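Local coordinates for protein bowman-Birk type bran trypsin inhibitor (Oryza sativa, PDB 2QN5) that probably inhibits trypsin-like serine proteases; this piece of a longer chain holds two disulfide-rich Bowman-Birk repeats, each with a predicted reactive bond, at residues P18-L29 with I53-P63. Residues are numbered along the deposited sequence; the frame is centred on the assembly and turned at random.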
ATOM      1  N   PRO A  18       1.354  -0.574   1.423  1.00 42.81           N
ATOM      2  CA  PRO A  18       2.466  -1.485   1.670  1.00 42.16           C
ATOM      3  C   PRO A  18       1.868  -2.713   2.351  1.00 42.38           C
ATOM      4  O   PRO A  18       0.643  -2.845   2.427  1.00 39.38           O
ATOM      5  CB  PRO A  18       3.351  -0.687   2.615  1.00 42.92           C
ATOM      6  CG  PRO A  18       2.344   0.075   3.417  1.00 43.39           C
ATOM      7  CD  PRO A  18       1.409   0.577   2.338  1.00 44.55           C
ATOM      8  N   ASP A  19       2.728  -3.617   2.817  1.00 43.88           N
ATOM      9  CA  ASP A  19       2.279  -4.800   3.545  1.00 44.91           C
ATOM     10  C   ASP A  19       3.241  -5.007   4.691  1.00 46.50           C
ATOM     11  O   ASP A  19       4.408  -5.298   4.457  1.00 47.39           O
ATOM     12  CB  ASP A  19       2.304  -6.054   2.688  1.00 44.80           C
ATOM     13  CG  ASP A  19       1.715  -7.256   3.423  1.00 47.97           C
ATOM     14  OD1 ASP A  19       2.025  -8.420   3.076  1.00 46.48           O
ATOM     15  OD2 ASP A  19       0.922  -7.019   4.357  1.00 50.44           O
ATOM     16  N   PRO A  20       2.772  -4.885   5.946  1.00 46.64           N
ATOM     17  CA  PRO A  20       1.434  -4.586   6.466  1.00 45.97           C
ATOM     18  C   PRO A  20       1.011  -3.125   6.334  1.00 46.44           C
ATOM     19  O   PRO A  20       1.816  -2.262   5.987  1.00 47.01           O
ATOM     20  CB  PRO A  20       1.556  -4.985   7.921  1.00 46.33           C
ATOM     21  CG  PRO A  20       2.898  -4.493   8.226  1.00 46.75           C
ATOM     22  CD  PRO A  20       3.705  -5.032   7.072  1.00 46.83           C
ATOM     23  N   PRO A  21      -0.264  -2.831   6.625  1.00 46.54           N
ATOM     24  CA  PRO A  21      -0.768  -1.464   6.531  1.00 46.40           C
ATOM     25  C   PRO A  21      -0.029  -0.499   7.436  1.00 48.72           C
ATOM     26  O   PRO A  21       0.679  -0.907   8.347  1.00 49.33           O
ATOM     27  CB  PRO A  21      -2.236  -1.616   6.917  1.00 45.40           C
ATOM     28  CG  PRO A  21      -2.562  -2.950   6.394  1.00 45.71           C
ATOM     29  CD  PRO A  21      -1.373  -3.770   6.835  1.00 45.96           C
ATOM     30  N   GLN A  22      -0.184   0.786   7.157  1.00 50.31           N
ATOM     31  CA  GLN A  22       0.441   1.827   7.949  1.00 52.28           C
ATOM     32  C   GLN A  22      -0.744   2.547   8.510  1.00 53.65           C
ATOM     33  O   GLN A  22      -1.614   2.977   7.758  1.00 54.89           O
ATOM     34  CB  GLN A  22       1.253   2.770   7.066  1.00 52.69           C
ATOM     35  CG  GLN A  22       2.193   2.036   6.130  1.00 52.72           C
ATOM     36  CD  GLN A  22       3.190   2.943   5.461  1.00 53.95           C
ATOM     37  OE1 GLN A  22       2.821   3.951   4.855  1.00 53.35           O
ATOM     38  NE2 GLN A  22       4.468   2.586   5.559  1.00 53.40           N
ATOM     39  N   TRP A  23      -0.806   2.665   9.830  1.00 54.32           N
ATOM     40  CA  TRP A  23      -1.946   3.336  10.434  1.00 54.23           C
ATOM     41  C   TRP A  23      -1.592   4.537  11.315  1.00 56.11           C
ATOM     42  O   TRP A  23      -0.455   4.695  11.772  1.00 56.32           O
ATOM     43  CB  TRP A  23      -2.782   2.338  11.242  1.00 50.76           C
ATOM     44  CG  TRP A  23      -2.613   0.901  10.863  1.00 48.28           C
ATOM     45  CD1 TRP A  23      -1.457   0.174  10.908  1.00 47.75           C
ATOM     46  CD2 TRP A  23      -3.652  -0.024  10.508  1.00 47.50           C
ATOM     47  NE1 TRP A  23      -1.713  -1.148  10.618  1.00 47.36           N
ATOM     48  CE2 TRP A  23      -3.052  -1.297  10.367  1.00 46.93           C
ATOM     49  CE3 TRP A  23      -5.032   0.095  10.306  1.00 46.27           C
ATOM     50  CZ2 TRP A  23      -3.784  -2.442  10.034  1.00 44.68           C
ATOM     51  CZ3 TRP A  23      -5.761  -1.049   9.975  1.00 46.35           C
ATOM     52  CH2 TRP A  23      -5.133  -2.300   9.843  1.00 45.08           C
ATOM     53  N   ARG A  24      -2.595   5.380  11.536  1.00 58.07           N
ATOM     54  CA  ARG A  24      -2.463   6.567  12.366  1.00 59.53           C
ATOM     55  C   ARG A  24      -3.511   6.488  13.484  1.00 59.38           C
ATOM     56  O   ARG A  24      -4.558   5.857  13.315  1.00 58.39           O
ATOM     57  CB  ARG A  24      -2.677   7.813  11.500  1.00 61.36           C
ATOM     58  CG  ARG A  24      -2.558   9.125  12.237  1.00 64.58           C
ATOM     59  CD  ARG A  24      -2.509  10.289  11.266  1.00 66.50           C
ATOM     60  NE  ARG A  24      -1.418  10.149  10.296  1.00 68.25           N
ATOM     61  CZ  ARG A  24      -0.913  11.154   9.581  1.00 68.39           C
ATOM     62  NH1 ARG A  24      -1.394  12.384   9.734  1.00 68.42           N
ATOM     63  NH2 ARG A  24       0.056  10.927   8.700  1.00 67.17           N
ATOM     64  N   CYS A  25      -3.223   7.098  14.632  1.00 60.12           N
ATOM     65  CA  CYS A  25      -4.182   7.080  15.737  1.00 61.12           C
ATOM     66  C   CYS A  25      -4.684   8.467  16.081  1.00 62.94           C
ATOM     67  O   CYS A  25      -3.901   9.382  16.322  1.00 62.14           O
ATOM     68  CB  CYS A  25      -3.593   6.439  16.995  1.00 60.85           C
ATOM     69  SG  CYS A  25      -4.730   6.576  18.404  1.00 59.45           S
ATOM     70  N   ASN A  26      -6.002   8.614  16.098  1.00 65.34           N
ATOM     71  CA  ASN A  26      -6.620   9.893  16.407  1.00 68.11           C
ATOM     72  C   ASN A  26      -6.702  10.129  17.918  1.00 68.91           C
ATOM     73  O   ASN A  26      -5.854  10.804  18.497  1.00 69.37           O
ATOM     74  CB  ASN A  26      -8.025   9.956  15.794  1.00 70.69           C
ATOM     75  CG  ASN A  26      -8.011   9.955  14.268  1.00 72.93           C
ATOM     76  OD1 ASN A  26      -9.068   9.892  13.634  1.00 75.57           O
ATOM     77  ND2 ASN A  26      -6.819  10.034  13.674  1.00 72.83           N
ATOM     78  N   ASP A  27      -7.720   9.555  18.550  1.00 69.22           N
ATOM     79  CA  ASP A  27      -7.932   9.710  19.979  1.00 70.98           C
ATOM     80  C   ASP A  27      -7.786  11.148  20.482  1.00 71.22           C
ATOM     81  O   ASP A  27      -6.822  11.847  20.155  1.00 69.89           O
ATOM     82  CB  ASP A  27      -6.989   8.799  20.764  1.00 72.64           C
ATOM     83  CG  ASP A  27      -7.634   7.476  21.139  1.00 74.31           C
ATOM     84  OD1 ASP A  27      -7.217   6.876  22.160  1.00 75.28           O
ATOM     85  OD2 ASP A  27      -8.552   7.035  20.409  1.00 75.15           O
ATOM     86  N   GLU A  28      -8.755  11.568  21.295  1.00 71.77           N
ATOM     87  CA  GLU A  28      -8.788  12.904  21.888  1.00 73.11           C
ATOM     88  C   GLU A  28      -7.466  13.188  22.636  1.00 72.49           C
ATOM     89  O   GLU A  28      -6.702  14.081  22.250  1.00 72.19           O
ATOM     90  CB  GLU A  28      -9.981  13.007  22.853  1.00 75.50           C
ATOM     91  CG  GLU A  28     -11.212  12.135  22.497  1.00 79.12           C
ATOM     92  CD  GLU A  28     -11.799  12.408  21.107  1.00 80.48           C
ATOM     93  OE1 GLU A  28     -11.976  13.596  20.743  1.00 79.16           O
ATOM     94  OE2 GLU A  28     -12.101  11.430  20.382  1.00 81.53           O
ATOM     95  N   LEU A  29      -7.211  12.440  23.711  1.00 71.21           N
ATOM     96  CA  LEU A  29      -5.972  12.567  24.490  1.00 71.73           C
ATOM     97  C   LEU A  29      -5.711  13.858  25.273  1.00 73.19           C
ATOM     98  O   LEU A  29      -6.435  14.856  25.147  1.00 73.61           O
ATOM     99  CB  LEU A  29      -4.767  12.329  23.581  1.00 69.33           C
ATOM    100  CG  LEU A  29      -4.651  10.984  22.870  1.00 67.30           C
ATOM    101  CD1 LEU A  29      -4.016  11.209  21.509  1.00 67.42           C
ATOM    102  CD2 LEU A  29      -3.846  10.006  23.706  1.00 65.16           C
ATOM    103  N   ILE A  53      -4.042  14.837  19.404  1.00 77.98           N
ATOM    104  CA  ILE A  53      -3.720  13.618  18.662  1.00 78.47           C
ATOM    105  C   ILE A  53      -2.207  13.417  18.547  1.00 77.78           C
ATOM    106  O   ILE A  53      -1.426  14.360  18.733  1.00 77.81           O
ATOM    107  CB  ILE A  53      -4.307  13.638  17.225  1.00 80.23           C
ATOM    108  CG1 ILE A  53      -3.680  14.781  16.431  1.00 80.89           C
ATOM    109  CG2 ILE A  53      -5.828  13.782  17.268  1.00 80.69           C
ATOM    110  CD1 ILE A  53      -4.029  16.153  16.954  1.00 60.41           C
ATOM    111  N   CYS A  54      -1.811  12.181  18.238  1.00 75.25           N
ATOM    112  CA  CYS A  54      -0.405  11.824  18.097  1.00 72.63           C
ATOM    113  C   CYS A  54      -0.085  11.476  16.658  1.00 72.64           C
ATOM    114  O   CYS A  54      -0.415  10.392  16.176  1.00 72.72           O
ATOM    115  CB  CYS A  54      -0.077  10.641  18.994  1.00 71.66           C
ATOM    116  SG  CYS A  54       1.258   9.568  18.395  1.00 69.17           S
ATOM    117  N   GLU A  55       0.566  12.407  15.971  1.00 71.72           N
ATOM    118  CA  GLU A  55       0.915  12.199  14.579  1.00 70.27           C
ATOM    119  C   GLU A  55       2.188  11.382  14.408  1.00 67.58           C
ATOM    120  O   GLU A  55       3.257  11.893  14.068  1.00 68.07           O
ATOM    121  CB  GLU A  55       1.028  13.545  13.853  1.00 71.47           C
ATOM    122  CG  GLU A  55       1.917  14.560  14.525  1.00 72.65           C
ATOM    123  CD  GLU A  55       1.992  15.833  13.732  1.00 74.35           C
ATOM    124  OE1 GLU A  55       0.922  16.339  13.334  1.00 75.65           O
ATOM    125  OE2 GLU A  55       3.112  16.331  13.509  1.00 74.55           O
ATOM    126  N   ASP A  56       2.048  10.095  14.663  1.00 63.95           N
ATOM    127  CA  ASP A  56       3.130   9.152  14.519  1.00 60.55           C
ATOM    128  C   ASP A  56       2.429   7.994  13.809  1.00 57.56           C
ATOM    129  O   ASP A  56       1.330   7.582  14.207  1.00 56.55           O
ATOM    130  CB  ASP A  56       3.641   8.730  15.896  1.00 61.05           C
ATOM    131  CG  ASP A  56       5.149   8.748  15.991  1.00 61.52           C
ATOM    132  OD1 ASP A  56       5.810   8.014  15.230  1.00 63.75           O
ATOM    133  OD2 ASP A  56       5.680   9.499  16.831  1.00 62.82           O
ATOM    134  N   ILE A  57       3.027   7.494  12.734  1.00 54.24           N
ATOM    135  CA  ILE A  57       2.400   6.399  12.014  1.00 50.60           C
ATOM    136  C   ILE A  57       3.048   5.083  12.353  1.00 49.28           C
ATOM    137  O   ILE A  57       4.267   4.936  12.237  1.00 49.67           O
ATOM    138  CB  ILE A  57       2.478   6.566  10.489  1.00 48.31           C
ATOM    139  CG1 ILE A  57       1.827   7.881  10.068  1.00 48.91           C
ATOM    140  CG2 ILE A  57       1.753   5.403   9.817  1.00 49.16           C
ATOM    141  CD1 ILE A  57       1.998   8.210   8.596  1.00 60.41           C
ATOM    142  N   TYR A  58       2.218   4.138  12.790  1.00 46.69           N
ATOM    143  CA  TYR A  58       2.658   2.791  13.125  1.00 44.63           C
ATOM    144  C   TYR A  58       2.458   2.003  11.848  1.00 46.33           C
ATOM    145  O   TYR A  58       1.456   2.187  11.158  1.00 46.52           O
ATOM    146  CB  TYR A  58       1.784   2.188  14.213  1.00 40.60           C
ATOM    147  CG  TYR A  58       2.014   0.724  14.436  1.00 37.09           C
ATOM    148  CD1 TYR A  58       3.202   0.257  14.973  1.00 36.98           C
ATOM    149  CD2 TYR A  58       1.035  -0.198  14.123  1.00 36.43           C
ATOM    150  CE1 TYR A  58       3.404  -1.101  15.195  1.00 37.17           C
ATOM    151  CE2 TYR A  58       1.224  -1.555  14.338  1.00 37.53           C
ATOM    152  CZ  TYR A  58       2.403  -1.996  14.871  1.00 38.18           C
ATOM    153  OH  TYR A  58       2.586  -3.337  15.063  1.00 39.20           O
ATOM    154  N   TRP A  59       3.416   1.137  11.539  1.00 45.95           N
ATOM    155  CA  TRP A  59       3.360   0.317  10.346  1.00 45.82           C
ATOM    156  C   TRP A  59       3.417  -1.121  10.816  1.00 46.68           C
ATOM    157  O   TRP A  59       4.476  -1.598  11.201  1.00 48.32           O
ATOM    158  CB  TRP A  59       4.564   0.638   9.480  1.00 46.71           C
ATOM    159  CG  TRP A  59       4.640  -0.083   8.178  1.00 47.66           C
ATOM    160  CD1 TRP A  59       3.888  -1.150   7.767  1.00 48.20           C
ATOM    161  CD2 TRP A  59       5.569   0.188   7.118  1.00 48.84           C
ATOM    162  NE1 TRP A  59       4.297  -1.560   6.513  1.00 48.82           N
ATOM    163  CE2 TRP A  59       5.326  -0.753   6.097  1.00 48.86           C
ATOM    164  CE3 TRP A  59       6.583   1.137   6.936  1.00 48.19           C
ATOM    165  CZ2 TRP A  59       6.065  -0.767   4.913  1.00 47.57           C
ATOM    166  CZ3 TRP A  59       7.309   1.118   5.766  1.00 46.70           C
ATOM    167  CH2 TRP A  59       7.051   0.176   4.769  1.00 46.02           C
ATOM    168  N   GLY A  60       2.286  -1.814  10.806  1.00 45.65           N
ATOM    169  CA  GLY A  60       2.295  -3.188  11.252  1.00 42.69           C
ATOM    170  C   GLY A  60       0.982  -3.900  11.041  1.00 43.06           C
ATOM    171  O   GLY A  60      -0.025  -3.288  10.688  1.00 42.44           O
ATOM    172  N   ALA A  61       1.002  -5.210  11.263  1.00 41.84           N
ATOM    173  CA  ALA A  61      -0.180  -6.032  11.107  1.00 41.50           C
ATOM    174  C   ALA A  61      -1.309  -5.563  12.000  1.00 43.97           C
ATOM    175  O   ALA A  61      -2.385  -5.254  11.514  1.00 45.80           O
ATOM    176  CB  ALA A  61       0.148  -7.451  11.426  1.00 39.49           C
ATOM    177  N   ASP A  62      -1.051  -5.503  13.306  1.00 45.69           N
ATOM    178  CA  ASP A  62      -2.045  -5.106  14.298  1.00 46.94           C
ATOM    179  C   ASP A  62      -1.979  -3.635  14.697  1.00 48.19           C
ATOM    180  O   ASP A  62      -0.979  -3.188  15.254  1.00 48.36           O
ATOM    181  CB  ASP A  62      -1.870  -5.979  15.544  1.00 50.08           C
ATOM    182  CG  ASP A  62      -2.921  -5.712  16.618  1.00 53.72           C
ATOM    183  OD1 ASP A  62      -3.014  -6.526  17.567  1.00 54.24           O
ATOM    184  OD2 ASP A  62      -3.644  -4.695  16.520  1.00 55.78           O
ATOM    185  N   PRO A  63      -3.050  -2.861  14.421  1.00 48.52           N
ATOM    186  CA  PRO A  63      -3.091  -1.438  14.769  1.00 47.96           C
ATOM    187  C   PRO A  63      -3.427  -1.225  16.250  1.00 48.50           C
ATOM    188  O   PRO A  63      -3.686  -0.107  16.699  1.00 48.15           O
ATOM    189  CB  PRO A  63      -4.159  -0.889  13.838  1.00 47.95           C
ATOM    190  CG  PRO A  63      -5.117  -2.009  13.767  1.00 48.19           C
ATOM    191  CD  PRO A  63      -4.220  -3.222  13.599  1.00 47.61           C
TER
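In the three-stranded antiparallel sheet of the first of the two Bowman-Birk repeats in this chain, strand 22-25 pairs with strand 54-59, and the exchange of backbone hydrogen bonds centres on Trp-23 and Tyr-58. Trp-23 N donates to Tyr-58 O at 2.7 Å, and Tyr-58 N returns a hydrogen bond to Trp-23 O at 2.9 Å. Beyond the strand end, Gly-60 N makes a weak hydrogen bond to Pro-21 O.

The indole of Trp-23 reaches back over this end of the ladder. Its NE1 meets Gly-60 O at 2.7 Å in an almost straight hydrogen bond (171°) that lies in the ring plane and would hold the indole against turning. Pro-63 CB sits over one face, 3.6 Å from the five-membered ring centroid, a CH-pi contact, while Pro-21 CB lies against the other. A leucine in place of Trp-23 would probably leave Gly-60 O without its indole donor and Pro-63 without the flat surface it packs on.

Strand 22-25 is the middle strand, hydrogen-bonded on its far side to the 11-13 region; together with 11-13 it forms the hairpin whose loop carries the predicted trypsin-reactive bond, Lys-17 to Pro-18. Near that loop, with CG of Trp-59 anti to its own backbone N (chi1 -178°), the indole lies alongside the Gln-22 chain, whose CG sits 3.9 Å above the centroid of its five-membered ring. The Gln-22 amide stands nearly upright on the ring (86°), its NE2 hydrogen-bonded to the backbone of another protein's chain. Pro-18 CB touches Trp-59 CZ2 at 3.6 Å, and Pro-20, which follows a cis peptide bond, lays CG against Gly-60 CA at 3.4 Å.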